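Local coordinates for protein vacuolar aminopeptidase 1 (Saccharomyces cerevisiae S288c, PDB 4R8F) that removes N-terminal amino acids, preferably neutral or hydrophobic ones, from peptides as a zinc-dependent vacuolar dodecamer and is the major cargo of the cytoplasm-to-vacuole targeting pathway, at residues A[94-99]-A[111-116]; A[21-26]-A[147-152]; A[90-95]-A[118-123]; A[82-87]-A[335-340]; A[126-131]-A[154-159]. All coordinates share one frame; numbering follows the deposited sequence.

Contact 1: residues A[94-99]-A[111-116]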
# COMPACT_ATOMS: atom_id res chain seq x y z
N VAL A 94 -37.72 7.21 5.60
CA VAL A 94 -37.05 8.23 6.37
C VAL A 94 -38.06 8.67 7.41
O VAL A 94 -39.24 8.84 7.11
CB VAL A 94 -36.67 9.40 5.46
CG1 VAL A 94 -36.09 10.55 6.27
CG2 VAL A 94 -35.70 8.94 4.38
N LYS A 95 -37.61 8.84 8.64
CA LYS A 95 -38.48 9.27 9.72
C LYS A 95 -38.04 10.60 10.27
O LYS A 95 -36.85 10.87 10.40
CB LYS A 95 -38.51 8.24 10.84
CG LYS A 95 -39.42 7.07 10.53
CD LYS A 95 -39.63 6.21 11.76
CE LYS A 95 -40.49 5.00 11.42
NZ LYS A 95 -41.93 5.34 11.27
N LEU A 96 -39.03 11.42 10.60
CA LEU A 96 -38.81 12.67 11.28
C LEU A 96 -38.26 12.34 12.66
O LEU A 96 -38.83 11.50 13.36
CB LEU A 96 -40.13 13.42 11.41
CG LEU A 96 -40.08 14.93 11.27
CD1 LEU A 96 -39.95 15.32 9.81
CD2 LEU A 96 -41.33 15.54 11.89
N LYS A 97 -37.15 12.96 13.04
CA LYS A 97 -36.59 12.72 14.37
C LYS A 97 -37.49 13.34 15.45
O LYS A 97 -38.22 14.29 15.16
CB LYS A 97 -35.17 13.28 14.47
CG LYS A 97 -34.14 12.48 13.69
CD LYS A 97 -32.75 12.65 14.29
CE LYS A 97 -31.66 12.15 13.36
NZ LYS A 97 -31.08 13.26 12.55
N PRO A 98 -37.44 12.80 16.68
CA PRO A 98 -38.23 13.28 17.83
C PRO A 98 -38.16 14.80 18.05
O PRO A 98 -39.16 15.42 18.41
CB PRO A 98 -37.60 12.55 19.01
CG PRO A 98 -37.08 11.28 18.43
CD PRO A 98 -36.71 11.55 17.00
N VAL A 99 -36.97 15.37 17.86
CA VAL A 99 -36.78 16.80 17.68
C VAL A 99 -36.23 16.96 16.28
O VAL A 99 -35.05 16.69 16.03
CB VAL A 99 -35.80 17.40 18.71
CG1 VAL A 99 -35.60 18.89 18.47
CG2 VAL A 99 -36.29 17.16 20.13
N ILE A 111 -35.15 19.84 8.28
CA ILE A 111 -35.63 18.97 9.35
C ILE A 111 -34.66 17.83 9.59
O ILE A 111 -34.09 17.28 8.65
CB ILE A 111 -37.03 18.40 9.03
CG1 ILE A 111 -37.09 17.89 7.58
CG2 ILE A 111 -38.11 19.44 9.26
CD1 ILE A 111 -38.41 17.26 7.19
N ALA A 112 -34.46 17.48 10.86
CA ALA A 112 -33.64 16.34 11.23
C ALA A 112 -34.45 15.06 11.03
O ALA A 112 -35.56 14.93 11.56
CB ALA A 112 -33.16 16.46 12.66
N VAL A 113 -33.88 14.13 10.27
CA VAL A 113 -34.54 12.88 9.95
C VAL A 113 -33.56 11.73 10.06
O VAL A 113 -32.35 11.92 10.00
CB VAL A 113 -35.13 12.88 8.53
CG1 VAL A 113 -36.11 14.03 8.34
CG2 VAL A 113 -34.01 12.93 7.49
N ALA A 114 -34.10 10.52 10.19
CA ALA A 114 -33.28 9.34 10.32
C ALA A 114 -33.80 8.26 9.37
O ALA A 114 -35.01 8.16 9.15
CB ALA A 114 -33.32 8.83 11.74
N PRO A 115 -32.89 7.45 8.82
CA PRO A 115 -33.35 6.33 8.00
C PRO A 115 -33.95 5.23 8.87
O PRO A 115 -33.45 4.97 9.96
CB PRO A 115 -32.08 5.84 7.29
CG PRO A 115 -30.93 6.56 7.92
CD PRO A 115 -31.44 7.38 9.06
N TYR A 116 -35.00 4.60 8.38
CA TYR A 116 -35.59 3.46 9.05
C TYR A 116 -35.35 2.20 8.21
O TYR A 116 -35.75 2.14 7.04
CB TYR A 116 -37.10 3.67 9.25
CG TYR A 116 -37.79 2.42 9.75
CD1 TYR A 116 -37.82 2.12 11.10
CD2 TYR A 116 -38.39 1.54 8.86
CE1 TYR A 116 -38.45 0.97 11.56
CE2 TYR A 116 -39.01 0.39 9.30
CZ TYR A 116 -39.04 0.11 10.66
OH TYR A 116 -39.66 -1.03 11.11

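Contact 2: residues A[21-26]-A[147-152]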
# COMPACT_ATOMS: atom_id res chain seq x y z
N THR A 21 -48.00 5.13 5.11
CA THR A 21 -47.34 4.62 6.32
C THR A 21 -47.97 3.34 6.83
O THR A 21 -49.05 2.94 6.39
CB THR A 21 -47.33 5.66 7.46
OG1 THR A 21 -48.64 5.80 8.01
CG2 THR A 21 -46.82 7.00 6.96
N THR A 22 -47.29 2.69 7.77
CA THR A 22 -47.76 1.46 8.38
C THR A 22 -49.11 1.68 9.06
O THR A 22 -49.99 0.82 9.00
CB THR A 22 -46.74 0.91 9.40
OG1 THR A 22 -45.48 0.72 8.74
CG2 THR A 22 -47.19 -0.41 9.97
N TYR A 23 -49.26 2.84 9.69
CA TYR A 23 -50.53 3.23 10.30
C TYR A 23 -51.67 3.22 9.30
O TYR A 23 -52.74 2.68 9.58
CB TYR A 23 -50.42 4.62 10.93
CG TYR A 23 -49.44 4.68 12.08
CD1 TYR A 23 -49.75 4.08 13.30
CD2 TYR A 23 -48.21 5.31 11.94
CE1 TYR A 23 -48.85 4.12 14.36
CE2 TYR A 23 -47.31 5.36 12.99
CZ TYR A 23 -47.63 4.76 14.20
OH TYR A 23 -46.74 4.81 15.25
N HIS A 24 -51.44 3.81 8.13
CA HIS A 24 -52.46 3.87 7.09
C HIS A 24 -52.81 2.47 6.59
O HIS A 24 -53.98 2.18 6.34
CB HIS A 24 -51.98 4.72 5.91
CG HIS A 24 -51.88 6.18 6.21
ND1 HIS A 24 -50.73 6.76 6.70
CD2 HIS A 24 -52.78 7.19 6.06
CE1 HIS A 24 -50.93 8.06 6.86
NE2 HIS A 24 -52.16 8.34 6.47
N VAL A 25 -51.80 1.62 6.44
CA VAL A 25 -52.00 0.27 5.91
C VAL A 25 -52.86 -0.58 6.83
O VAL A 25 -53.76 -1.29 6.38
CB VAL A 25 -50.65 -0.43 5.65
CG1 VAL A 25 -50.83 -1.93 5.44
CG2 VAL A 25 -49.95 0.20 4.45
N VAL A 26 -52.55 -0.53 8.13
CA VAL A 26 -53.30 -1.26 9.15
C VAL A 26 -54.73 -0.74 9.25
O VAL A 26 -55.68 -1.52 9.30
CB VAL A 26 -52.57 -1.18 10.51
CG1 VAL A 26 -53.50 -1.54 11.66
CG2 VAL A 26 -51.36 -2.08 10.50
N SER A 147 -55.68 9.43 18.50
CA SER A 147 -54.77 9.30 17.37
C SER A 147 -55.45 9.83 16.12
O SER A 147 -56.63 9.61 15.91
CB SER A 147 -54.38 7.83 17.18
OG SER A 147 -54.08 7.54 15.83
N ALA A 148 -54.69 10.55 15.30
CA ALA A 148 -55.15 10.98 13.98
C ALA A 148 -54.10 10.61 12.95
O ALA A 148 -52.90 10.68 13.22
CB ALA A 148 -55.39 12.48 13.97
N LEU A 149 -54.56 10.20 11.77
CA LEU A 149 -53.66 9.93 10.66
C LEU A 149 -53.60 11.13 9.73
O LEU A 149 -54.59 11.81 9.49
CB LEU A 149 -54.09 8.67 9.90
CG LEU A 149 -54.03 7.36 10.69
CD1 LEU A 149 -54.02 6.18 9.74
CD2 LEU A 149 -52.82 7.29 11.63
N VAL A 150 -52.41 11.36 9.19
CA VAL A 150 -52.08 12.58 8.48
C VAL A 150 -51.27 12.20 7.24
O VAL A 150 -50.49 11.25 7.27
CB VAL A 150 -51.35 13.54 9.46
CG1 VAL A 150 -50.02 14.05 8.91
CG2 VAL A 150 -52.27 14.68 9.88
N ASP A 151 -51.49 12.91 6.14
CA ASP A 151 -50.90 12.56 4.85
C ASP A 151 -50.93 13.78 3.94
O ASP A 151 -51.99 14.39 3.75
CB ASP A 151 -51.71 11.40 4.23
CG ASP A 151 -51.10 10.86 2.93
OD1 ASP A 151 -49.98 11.26 2.56
OD2 ASP A 151 -51.76 10.02 2.28
N SER A 152 -49.78 14.15 3.39
CA SER A 152 -49.67 15.34 2.55
C SER A 152 -49.91 15.06 1.07
O SER A 152 -50.05 16.00 0.28
CB SER A 152 -48.29 15.99 2.72
OG SER A 152 -47.28 15.23 2.07

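Contact 3: residues A[90-95]-A[118-123]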
# COMPACT_ATOMS: atom_id res chain seq x y z
N ASP A 90 -44.23 -2.99 7.64
CA ASP A 90 -43.25 -1.90 7.68
C ASP A 90 -42.44 -1.91 6.40
O ASP A 90 -42.23 -2.96 5.78
CB ASP A 90 -42.33 -1.98 8.91
CG ASP A 90 -41.39 -3.17 8.87
OD1 ASP A 90 -41.84 -4.28 8.50
OD2 ASP A 90 -40.20 -3.00 9.23
N ALA A 91 -42.01 -0.73 5.99
CA ALA A 91 -41.21 -0.56 4.78
C ALA A 91 -40.08 0.40 5.09
O ALA A 91 -40.12 1.12 6.08
CB ALA A 91 -42.08 -0.01 3.66
N LEU A 92 -39.06 0.39 4.24
CA LEU A 92 -37.95 1.32 4.40
C LEU A 92 -38.46 2.74 4.20
O LEU A 92 -39.12 3.02 3.20
CB LEU A 92 -36.86 1.05 3.37
CG LEU A 92 -36.17 -0.31 3.38
CD1 LEU A 92 -34.92 -0.23 2.53
CD2 LEU A 92 -35.82 -0.77 4.79
N THR A 93 -38.17 3.61 5.16
CA THR A 93 -38.50 5.03 5.02
C THR A 93 -37.50 5.91 5.75
O THR A 93 -36.56 5.44 6.38
CB THR A 93 -39.92 5.37 5.53
OG1 THR A 93 -40.19 4.66 6.75
CG2 THR A 93 -40.97 5.00 4.47
N VAL A 94 -37.72 7.21 5.60
CA VAL A 94 -37.05 8.23 6.37
C VAL A 94 -38.06 8.67 7.41
O VAL A 94 -39.24 8.84 7.11
CB VAL A 94 -36.67 9.40 5.46
CG1 VAL A 94 -36.09 10.55 6.27
CG2 VAL A 94 -35.70 8.94 4.38
N LYS A 95 -37.61 8.84 8.64
CA LYS A 95 -38.48 9.27 9.72
C LYS A 95 -38.04 10.60 10.27
O LYS A 95 -36.85 10.87 10.40
CB LYS A 95 -38.51 8.24 10.84
CG LYS A 95 -39.42 7.07 10.53
CD LYS A 95 -39.63 6.21 11.76
CE LYS A 95 -40.49 5.00 11.42
NZ LYS A 95 -41.93 5.34 11.27
N GLY A 118 -32.43 0.75 7.26
CA GLY A 118 -31.23 0.69 6.45
C GLY A 118 -30.37 1.92 6.62
O GLY A 118 -30.74 2.86 7.32
N THR A 119 -29.20 1.90 5.99
CA THR A 119 -28.41 3.11 5.77
C THR A 119 -28.72 3.48 4.32
O THR A 119 -28.21 2.85 3.39
CB THR A 119 -26.91 2.87 5.98
OG1 THR A 119 -26.43 1.89 5.05
CG2 THR A 119 -26.63 2.40 7.41
N LEU A 120 -29.57 4.48 4.14
CA LEU A 120 -30.32 4.61 2.88
C LEU A 120 -29.52 5.02 1.64
O LEU A 120 -28.43 5.59 1.71
CB LEU A 120 -31.58 5.47 3.07
CG LEU A 120 -32.93 4.73 3.05
CD1 LEU A 120 -32.84 3.25 3.42
CD2 LEU A 120 -33.95 5.41 3.95
N ASN A 121 -30.13 4.70 0.50
CA ASN A 121 -29.48 4.71 -0.80
C ASN A 121 -29.34 6.08 -1.44
O ASN A 121 -29.89 7.07 -0.96
CB ASN A 121 -30.30 3.85 -1.77
CG ASN A 121 -30.23 2.38 -1.45
OD1 ASN A 121 -31.23 1.76 -1.10
ND2 ASN A 121 -29.04 1.81 -1.59
N GLU A 122 -28.62 6.10 -2.55
CA GLU A 122 -28.61 7.24 -3.46
C GLU A 122 -29.94 7.24 -4.23
O GLU A 122 -30.35 8.27 -4.77
CB GLU A 122 -27.43 7.17 -4.44
CG GLU A 122 -26.16 6.55 -3.87
CD GLU A 122 -24.88 7.22 -4.35
OE1 GLU A 122 -24.89 7.89 -5.40
OE2 GLU A 122 -23.85 7.07 -3.65
N LEU A 123 -30.58 6.07 -4.30
CA LEU A 123 -31.95 5.91 -4.78
C LEU A 123 -33.00 6.82 -4.11
O LEU A 123 -34.02 7.13 -4.73
CB LEU A 123 -32.39 4.44 -4.62
CG LEU A 123 -31.96 3.38 -5.64
CD1 LEU A 123 -30.64 3.68 -6.33
CD2 LEU A 123 -31.88 2.01 -4.98

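Contact 4: residues A[82-87]-A[335-340]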
# COMPACT_ATOMS: atom_id res chain seq x y z
N VAL A 82 -53.70 -24.60 12.83
CA VAL A 82 -54.02 -23.28 12.29
C VAL A 82 -53.34 -23.16 10.92
O VAL A 82 -52.22 -23.63 10.73
CB VAL A 82 -53.51 -22.17 13.24
CG1 VAL A 82 -54.03 -20.80 12.80
CG2 VAL A 82 -53.95 -22.44 14.67
N GLY A 83 -54.05 -22.55 9.97
CA GLY A 83 -53.46 -22.15 8.70
C GLY A 83 -53.05 -20.69 8.84
O GLY A 83 -53.91 -19.82 9.01
N VAL A 84 -51.75 -20.43 8.80
CA VAL A 84 -51.23 -19.08 9.05
C VAL A 84 -50.52 -18.53 7.84
O VAL A 84 -49.70 -19.21 7.22
CB VAL A 84 -50.22 -19.07 10.21
CG1 VAL A 84 -49.68 -17.67 10.45
CG2 VAL A 84 -50.83 -19.64 11.47
N ILE A 85 -50.82 -17.29 7.49
CA ILE A 85 -49.93 -16.51 6.64
C ILE A 85 -49.38 -15.38 7.50
O ILE A 85 -50.14 -14.65 8.14
CB ILE A 85 -50.61 -15.97 5.38
CG1 ILE A 85 -51.12 -17.14 4.52
CG2 ILE A 85 -49.63 -15.13 4.58
CD1 ILE A 85 -51.94 -16.72 3.32
N GLY A 86 -48.06 -15.28 7.55
CA GLY A 86 -47.38 -14.22 8.28
C GLY A 86 -46.60 -13.35 7.32
O GLY A 86 -45.91 -13.86 6.43
N SER A 87 -46.70 -12.04 7.49
CA SER A 87 -46.05 -11.09 6.60
C SER A 87 -45.74 -9.81 7.36
O SER A 87 -46.14 -9.67 8.52
CB SER A 87 -46.96 -10.79 5.41
OG SER A 87 -46.25 -10.10 4.39
N SER A 335 -50.10 -27.41 12.57
CA SER A 335 -50.27 -26.15 11.85
C SER A 335 -49.27 -26.01 10.70
O SER A 335 -48.27 -26.71 10.63
CB SER A 335 -50.09 -24.97 12.81
OG SER A 335 -51.04 -25.02 13.85
N ILE A 336 -49.59 -25.10 9.78
CA ILE A 336 -48.68 -24.69 8.72
C ILE A 336 -48.64 -23.16 8.70
O ILE A 336 -49.68 -22.50 8.63
CB ILE A 336 -49.12 -25.20 7.33
CG1 ILE A 336 -49.05 -26.73 7.27
CG2 ILE A 336 -48.25 -24.61 6.23
CD1 ILE A 336 -47.65 -27.31 7.39
N ILE A 337 -47.43 -22.62 8.77
CA ILE A 337 -47.23 -21.18 8.68
C ILE A 337 -46.52 -20.85 7.37
O ILE A 337 -45.40 -21.31 7.12
CB ILE A 337 -46.40 -20.65 9.86
CG1 ILE A 337 -47.12 -20.95 11.19
CG2 ILE A 337 -46.17 -19.15 9.71
CD1 ILE A 337 -46.30 -20.65 12.42
N LEU A 338 -47.19 -20.07 6.53
CA LEU A 338 -46.53 -19.46 5.39
C LEU A 338 -45.95 -18.15 5.86
O LEU A 338 -46.69 -17.23 6.24
CB LEU A 338 -47.50 -19.24 4.24
CG LEU A 338 -48.20 -20.50 3.74
CD1 LEU A 338 -48.94 -20.20 2.45
CD2 LEU A 338 -47.20 -21.64 3.54
N SER A 339 -44.63 -18.08 5.89
CA SER A 339 -43.92 -16.87 6.23
C SER A 339 -43.69 -16.12 4.94
O SER A 339 -42.74 -16.40 4.21
CB SER A 339 -42.60 -17.20 6.91
OG SER A 339 -41.79 -16.05 6.99
N ALA A 340 -44.57 -15.18 4.64
CA ALA A 340 -44.60 -14.55 3.33
C ALA A 340 -43.71 -13.32 3.29
O ALA A 340 -44.06 -12.28 3.85
CB ALA A 340 -46.02 -14.19 2.95

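Contact 5: residues A[126-131]-A[154-159]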
# COMPACT_ATOMS: atom_id res chain seq x y z
N ASP A 126 -33.34 13.02 -4.84
CA ASP A 126 -34.14 13.64 -5.89
C ASP A 126 -35.42 12.87 -6.18
O ASP A 126 -35.74 12.57 -7.33
CB ASP A 126 -33.31 13.82 -7.17
CG ASP A 126 -32.01 14.57 -6.93
OD1 ASP A 126 -31.94 15.36 -5.96
OD2 ASP A 126 -31.06 14.36 -7.70
N ARG A 127 -36.13 12.54 -5.10
CA ARG A 127 -37.45 11.93 -5.18
C ARG A 127 -38.41 12.84 -4.43
O ARG A 127 -38.05 13.41 -3.40
CB ARG A 127 -37.43 10.54 -4.56
CG ARG A 127 -36.40 9.58 -5.15
CD ARG A 127 -36.93 8.78 -6.34
NE ARG A 127 -35.94 7.82 -6.81
CZ ARG A 127 -36.16 6.90 -7.76
NH1 ARG A 127 -37.34 6.80 -8.36
NH2 ARG A 127 -35.19 6.07 -8.11
N ASP A 128 -39.62 12.99 -4.94
CA ASP A 128 -40.63 13.83 -4.30
C ASP A 128 -41.13 13.11 -3.04
O ASP A 128 -41.64 11.99 -3.13
CB ASP A 128 -41.80 14.09 -5.25
CG ASP A 128 -41.37 14.73 -6.57
OD1 ASP A 128 -40.20 15.15 -6.70
OD2 ASP A 128 -42.20 14.81 -7.50
N LEU A 129 -40.97 13.74 -1.87
CA LEU A 129 -41.31 13.09 -0.60
C LEU A 129 -42.44 13.77 0.14
O LEU A 129 -42.36 14.94 0.51
CB LEU A 129 -40.09 13.02 0.31
CG LEU A 129 -38.85 12.31 -0.24
CD1 LEU A 129 -37.71 12.40 0.76
CD2 LEU A 129 -39.14 10.86 -0.59
N GLY A 130 -43.51 13.02 0.38
CA GLY A 130 -44.62 13.48 1.20
C GLY A 130 -44.31 13.22 2.65
O GLY A 130 -43.37 12.50 2.98
N ILE A 131 -45.10 13.82 3.53
CA ILE A 131 -44.97 13.59 4.96
C ILE A 131 -46.31 13.04 5.42
O ILE A 131 -47.35 13.43 4.90
CB ILE A 131 -44.56 14.88 5.71
CG1 ILE A 131 -44.18 14.55 7.16
CG2 ILE A 131 -45.67 15.92 5.67
CD1 ILE A 131 -43.43 15.67 7.86
N PRO A 154 -51.17 14.75 -2.53
CA PRO A 154 -50.01 14.54 -3.40
C PRO A 154 -48.89 15.59 -3.26
O PRO A 154 -47.99 15.61 -4.09
CB PRO A 154 -50.63 14.64 -4.79
CG PRO A 154 -51.71 15.64 -4.63
CD PRO A 154 -52.26 15.44 -3.23
N LEU A 155 -48.94 16.42 -2.22
CA LEU A 155 -47.93 17.47 -2.03
C LEU A 155 -46.61 16.90 -1.53
O LEU A 155 -46.55 16.38 -0.41
CB LEU A 155 -48.43 18.52 -1.02
CG LEU A 155 -47.40 19.58 -0.60
CD1 LEU A 155 -47.07 20.53 -1.74
CD2 LEU A 155 -47.88 20.35 0.61
N PRO A 156 -45.54 17.00 -2.35
CA PRO A 156 -44.23 16.66 -1.82
C PRO A 156 -43.75 17.83 -0.99
O PRO A 156 -43.50 18.90 -1.54
CB PRO A 156 -43.37 16.49 -3.07
CG PRO A 156 -44.26 16.73 -4.24
CD PRO A 156 -45.44 17.49 -3.73
N VAL A 157 -43.65 17.64 0.32
CA VAL A 157 -43.24 18.73 1.20
C VAL A 157 -41.72 18.85 1.28
O VAL A 157 -41.22 19.80 1.88
CB VAL A 157 -43.82 18.58 2.62
CG1 VAL A 157 -45.34 18.63 2.58
CG2 VAL A 157 -43.33 17.31 3.31
N CYS A 158 -41.00 17.90 0.70
CA CYS A 158 -39.55 17.94 0.80
C CYS A 158 -38.85 16.96 -0.13
O CYS A 158 -39.50 16.19 -0.85
CB CYS A 158 -39.14 17.65 2.24
SG CYS A 158 -38.96 15.89 2.61
N ARG A 159 -37.53 17.01 -0.11
CA ARG A 159 -36.69 16.14 -0.94
C ARG A 159 -35.24 16.16 -0.43
O ARG A 159 -34.79 17.14 0.16
CB ARG A 159 -36.81 16.59 -2.40
CG ARG A 159 -35.52 16.76 -3.19
CD ARG A 159 -35.72 17.84 -4.24
NE ARG A 159 -34.72 17.78 -5.30
CZ ARG A 159 -34.91 17.30 -6.53
NH1 ARG A 159 -36.10 16.82 -6.91
NH2 ARG A 159 -33.91 17.32 -7.40

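Contact 1: residues A[94-99]-A[111-116]
K97 lays its whole side chain along the backbone of the strand 111-116. Its CB sits 3.4 Å from A112 O, the same carbonyl that accepts a hydrogen bond from K97 N, and CG follows over that peptide. CD then passes the methyl carbon of A112 (CD to A112 CB, 4.2 Å), and CE comes within 3.4 Å of V113 O. A bend at the last torsion (chi4 96°) brings NZ to V113 O, 3.1 Å away, where it bonds from above the carbonyl, 60° out of its plane and off the lone pairs. Q401 of a neighbouring subunit packs on the same lysine.

The backbone pairing is antiparallel. K95 and A114 form the hydrogen-bonded pair, with K95 N to A114 O at 2.7 Å and A114 N to K95 O at 2.8 Å. On the face shared by V94, L96 and V113, V94 CG1 presses on V113 CB (3.4 Å), and L96 and I111 cross at about a right angle, CD1 against CD1. On the other face K95 runs beside the Y116 ring, but its NZ is held by salt bridges to D234 and D236. Together this is a beta hairpin, strands 93-105 and 108-116, within a six-stranded antiparallel sheet.

Contact 2: residues A[21-26]-A[147-152]
H24 and L149 carry the tight part of this contact. The leucine lays CD1 over one face of the imidazole, 4.2 Å from the ring centroid and 17° off its normal, a CH-pi contact displaced toward the rim. Its other methyl, CD2, reaches Y23 CB at 3.7 Å, so the two methyls of L149 are divided between H24 and Y23. The side chains of H24 and L149 slide past one another in opposite directions. H24 CE1 lies 3.2 Å from V150 O, the oxygen being at the ring edge and in its plane.

T21, at the N-cap position of the helix, also holds the ring: its OG1 lies 2.6 Å from H24 ND1 in a hydrogen bond whose donor is not settled. H24 has CG anti to its carbonyl carbon (chi1 -69°), which brings the ring against both T21 and L149. Replacing H24 by an alanine would probably leave T21 OG1 without this side-chain mate and L149 CD1 without the flat surface on which it rests.

Around D151 the packing is looser, and this residue, like L149, is partly exposed. H24 NE2 is 3.8 Å from D151 CB, while the carboxylate holds T153 through OD1; its OD2 stays 4.5 Å from H24 NE2. Y23 OH is hydrogen-bonded to D234, outside the contact. The segment axes come no closer than 9.2 Å and cross at 110°, the geometry of a helix, 22-34, laid across strand 146-151, the outermost strand, within this chain, of the antiparallel sheet.

Contact 3: residues A[90-95]-A[118-123]
L92, just before strand 93-105 of the beta hairpin, and V94 within it are met by L120 from the loop that leaves the hairpin's second strand, 108-116. This loop folds back beside the strand without pairing with it: the nearest CA atoms, those of L92 and G118, are 7.1 Å apart, and no hydrogen bond joins the two segments.

Apolar contacts dominate. L120 divides its two methyls between two partners, CD1 to L92 CD1 at 4.2 Å and CD2 to V94 CG2 at 4.0 Å, and it crosses both side chains at a slant. Its torsions, chi1 -108° and chi2 24°, lie away from staggered values, so the exact methyl positions deserve some caution. P115 backs the same leucine. L92 has CG anti to its carbonyl carbon (chi1 -60°), which places CD1 against L120 CD1; the side chain also touches E296 and H435, both zinc ligands, so L92 belongs to the second shell of the metal site.

Glycine-to-methyl packing is weaker: G118 N stands 4.5 Å from L92 CD2.

The remaining kind is methyl against backbone oxygen. T93 O, which already takes part in a backbone hydrogen bond with Y116, has L120 CD2 3.6 Å away.

Contact 4: residues A[82-87]-A[335-340]
S335 OG has two partners: V82 N gives it a hydrogen bond of 2.9 Å across the contact, and OG also bonds V331 O in helix 328-333. The torsion responsible is chi1 of -60°, which sets OG anti to the carbonyl carbon, within reach of V82 N. S335 OG seems to stand in for a backbone acceptor just before the sheet pairing starts.

From there the strands run parallel, 19° apart, and donor and acceptor swap sides in turn. I336 N bonds V82 O, V84 N bonds I336 O, L338 N reaches V84 O at 2.7 Å, G86 N reaches L338 O at 2.7 Å, and A340 N closes the series on G86 O at 2.6 Å. The G86 to L338 bond is nearly straight (174° at the hydrogen).

Side chains pack differently on the two faces. V84 and I337 lie side by side pointing the same way, V84 CB 3.8 Å from I337 CG1, and I337 rests on helix 412-420. On the other face I85 and L338 meet at a slant, I85 CG1 to L338 CB at 4.2 Å, while I85 CG2 touches A340 CB at 4.1 Å; helix 445-465 covers this side with F453, F456 and F457. S87 OG is bonded to D260 and S264.

Directly after these segments come H88 and D341, both ligands of the first zinc ion. Metal ligands at the C-terminal ends of central parallel strands, between layers of helices, are the hallmark of the zinc exopeptidase alpha/beta fold.

Contact 5: residues A[126-131]-A[154-159]
A classic beta bulge sits near the start of strand 129-137: V157 and C158 both stand opposite L129. L129 N bonds C158 O at 3.0 Å, and L129 O receives C158 N at 3.3 Å together with a weak, bent bond from V157 N (121° at the hydrogen). That one oxygen therefore serves two successive amides, the signature of the bulge. The C158 sulfur also packs on L129, SG to CB at 3.8 Å.

Next to the bulge, R159 is extended from CG to NE, which carries its guanidinium to D126. D126 CA lies over the centre of one face, 3.7 Å from the plane, and the carboxylate is nearly parallel to it, 19° apart. D126 OD1 is 3.1 Å from R159 NH2 but well out of the guanidinium plane, so this salt bridge rests on charge and not on an aimed N-H. Hydrogen bonds tie both groups to a neighbouring subunit: R159 NH2 to its R438 O, and D126 OD2 to its S436 OG, with S162 of the same chain a further partner of OD2. Loss of the guanidinium, as with an alanine in place of R159, would probably leave D126 OD1 without its nearby positive charge and R438 O of the neighbouring subunit without this donor.

D128 CB, the aliphatic part of the acid, touches P156 CB at 3.6 Å, while the carboxylate bridges to R438 of the neighbouring subunit. The apolar I131 and V157 cross at about a right angle, I131 CG2 resting 3.6 Å from V157 CG2.

From the N terminus, contact 2 joins the start of helix 22-34 to strand 146-151, closing a span that includes the first strands of both main sheets. Contact 4 opens next, at 82-87, and closes only at 335-340 in the mixed sheet; it therefore crosses contact 2. Contacts 3 and 1 set out from one strand, sharing V94 and K95; contact 1 closes first, at 111-116, and contact 3 follows at 118-123, both lying within the spans of contacts 2 and 4. Contact 5 comes in series after them: it opens at 126-131, crosses contact 2, closes at 154-159 and stays within contact 4. Contacts 1, 2, 3 and 5 thus gather around the antiparallel sheet, about 26 to 36 Å (centres) from contact 4.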